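Putative hydantoin racemase (Klebsiella pneumoniae subsp. pneumoniae, PDB 3QVJ) is an allantoin racemase of the HyuE family that probably also interconverts the D and L forms of 5-monosubstituted hydantoins. Local coordinates at residues I4-P9 / V74-G79. Residues are numbered along the deposited sequence; the frame is centred on the assembly and turned at random.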
loop_
_atom_site.group_PDB
_atom_site.type_symbol
_atom_site.label_atom_id
_atom_site.label_comp_id
_atom_site.label_asym_id
_atom_site.label_seq_id
_atom_site.Cartn_x
_atom_site.Cartn_y
_atom_site.Cartn_z
ATOM N N ILE A 4 -6.373 8.341 -35.971
ATOM C CA ILE A 4 -6.719 8.067 -34.574
ATOM C C ILE A 4 -8.230 8.151 -34.353
ATOM O O ILE A 4 -8.829 9.219 -34.511
ATOM C CB ILE A 4 -5.990 9.038 -33.599
ATOM C CG1 ILE A 4 -4.472 8.914 -33.760
ATOM C CG2 ILE A 4 -6.406 8.770 -32.142
ATOM C CD1 ILE A 4 -3.676 9.916 -32.947
ATOM N N GLN A 5 -8.827 7.018 -33.989
ATOM C CA GLN A 5 -10.251 6.945 -33.669
ATOM C C GLN A 5 -10.495 7.424 -32.236
ATOM O O GLN A 5 -10.102 6.756 -31.272
ATOM C CB GLN A 5 -10.773 5.514 -33.844
ATOM C CG GLN A 5 -12.307 5.413 -33.820
ATOM C CD GLN A 5 -12.827 3.996 -33.645
ATOM O OE1 GLN A 5 -12.224 3.171 -32.949
ATOM N NE2 GLN A 5 -13.972 3.709 -34.270
ATOM N N VAL A 6 -11.133 8.585 -32.104
ATOM C CA VAL A 6 -11.467 9.131 -30.797
ATOM C C VAL A 6 -12.927 8.806 -30.495
ATOM O O VAL A 6 -13.849 9.346 -31.125
ATOM C CB VAL A 6 -11.189 10.652 -30.705
ATOM C CG1 VAL A 6 -11.496 11.176 -29.299
ATOM C CG2 VAL A 6 -9.733 10.957 -31.081
ATOM N N ILE A 7 -13.115 7.903 -29.538
ATOM C CA ILE A 7 -14.426 7.356 -29.222
ATOM C C ILE A 7 -15.029 8.043 -28.008
ATOM O O ILE A 7 -14.532 7.892 -26.884
ATOM C CB ILE A 7 -14.362 5.833 -28.931
ATOM C CG1 ILE A 7 -13.637 5.081 -30.057
ATOM C CG2 ILE A 7 -15.765 5.270 -28.678
ATOM C CD1 ILE A 7 -13.355 3.633 -29.736
ATOM N N ASN A 8 -16.097 8.797 -28.246
ATOM C CA ASN A 8 -16.959 9.244 -27.168
ATOM C C ASN A 8 -17.844 8.054 -26.794
ATOM O O ASN A 8 -18.650 7.603 -27.614
ATOM C CB ASN A 8 -17.802 10.445 -27.614
ATOM C CG ASN A 8 -18.796 10.900 -26.547
ATOM O OD1 ASN A 8 -18.640 10.602 -25.357
ATOM N ND2 ASN A 8 -19.825 11.630 -26.976
ATOM N N PRO A 9 -17.676 7.521 -25.565
ATOM C CA PRO A 9 -18.423 6.343 -25.126
ATOM C C PRO A 9 -19.905 6.620 -24.859
ATOM O O PRO A 9 -20.690 5.676 -24.761
ATOM C CB PRO A 9 -17.721 5.948 -23.817
ATOM C CG PRO A 9 -16.403 6.659 -23.860
ATOM C CD PRO A 9 -16.699 7.937 -24.545
ATOM N N VAL A 74 -8.740 6.385 -28.763
ATOM C CA VAL A 74 -8.931 6.933 -27.428
ATOM C C VAL A 74 -10.351 6.722 -26.896
ATOM O O VAL A 74 -11.334 6.752 -27.652
ATOM C CB VAL A 74 -8.341 8.387 -27.225
ATOM C CG1 VAL A 74 -7.590 8.900 -28.456
ATOM C CG2 VAL A 74 -9.362 9.400 -26.692
ATOM N N ILE A 75 -10.433 6.435 -25.601
ATOM C CA ILE A 75 -11.711 6.296 -24.921
ATOM C C ILE A 75 -11.966 7.596 -24.163
ATOM O O ILE A 75 -11.344 7.860 -23.128
ATOM C CB ILE A 75 -11.728 5.058 -24.011
ATOM C CG1 ILE A 75 -11.510 3.790 -24.859
ATOM C CG2 ILE A 75 -13.043 4.981 -23.229
ATOM C CD1 ILE A 75 -11.392 2.507 -24.066
ATOM N N ALA A 76 -12.869 8.410 -24.710
ATOM C CA ALA A 76 -13.070 9.782 -24.250
ATOM C C ALA A 76 -14.175 9.960 -23.196
ATOM O O ALA A 76 -14.957 10.915 -23.251
ATOM C CB ALA A 76 -13.292 10.714 -25.442
ATOM N N CYS A 77 -14.233 9.030 -22.247
ATOM C CA CYS A 77 -14.987 9.225 -21.008
ATOM C C CYS A 77 -14.027 9.044 -19.839
ATOM O O CYS A 77 -13.183 8.151 -19.867
ATOM C CB CYS A 77 -16.149 8.238 -20.895
ATOM S SG CYS A 77 -16.830 8.061 -19.220
ATOM N N PHE A 78 -14.169 9.881 -18.816
ATOM C CA PHE A 78 -13.236 9.900 -17.680
ATOM C C PHE A 78 -13.289 8.656 -16.777
ATOM O O PHE A 78 -12.478 8.517 -15.852
ATOM C CB PHE A 78 -13.417 11.178 -16.853
ATOM C CG PHE A 78 -12.253 11.487 -15.944
ATOM C CD1 PHE A 78 -11.077 12.035 -16.457
ATOM C CD2 PHE A 78 -12.338 11.248 -14.571
ATOM C CE1 PHE A 78 -10.002 12.328 -15.621
ATOM C CE2 PHE A 78 -11.264 11.535 -13.730
ATOM C CZ PHE A 78 -10.092 12.075 -14.257
ATOM N N GLY A 79 -14.228 7.753 -17.041
ATOM C CA GLY A 79 -14.236 6.460 -16.369
ATOM C C GLY A 79 -13.389 5.425 -17.100
ATOM O O GLY A 79 -13.269 4.283 -16.643
HETATM O O HOH W 1 -18.035 10.458 -22.761
#
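Val74 sets its two methyl branches against two residues of the neighbouring strand: CG1 meets Ile4 CG2 at 3.9 Å and also borders Val6 CG2, while CG2 rests against Val6 CG1 at 3.8 Å. The two valines lie side by side and point the same way from the sheet. Val6 turns CG1 anti to its backbone nitrogen (chi1 -178°), which leaves each of its methyls beside one branch of Val74; chi1 of Val74, at -4°, puts CG1 almost in line with the backbone nitrogen, an eclipsed and unusual torsion for valine. Helix 13-26 covers this face, Ile19 touching both Val6 and Ala76. Parallel bridges Val6-Val74 and Ile7-Ile75 put the first pair on one face and the second on the other: Val74 N donates to Gln5 O, Val74 O accepts from Ile7 N at 2.8 Å, and Ile7 O from Ala76 N with an N-H...O angle of 165°. The two strands are neighbours within a four-stranded parallel sheet of order 2-1-3-4, the core of one of the two alpha/beta halves of this Asp/Glu/hydantoin racemase chain, the other half having a parallel sheet of the same strand order. Helix 48-68 packs on both Ile7 and Ile75. Just past the end of strand 2-7, Pro9 continues the apolar contact: its CG reaches Ile75 CG2 at 3.8 Å and presses on Cys77 CB at 3.4 Å, tighter than ordinary van der Waals contact. Asn8 points its CB away from segment 74-79, yet a water bridges the gap, donating to Asn8 OD1 (2.7 Å) and to Ala76 O; Asn8 ND2 bonds Thr16 OG1 and Asn10 OD1, which should restrain rotation of the amide. Further along, Cys77 SG accepts a nearly straight bond from Gly79 N at 3.4 Å.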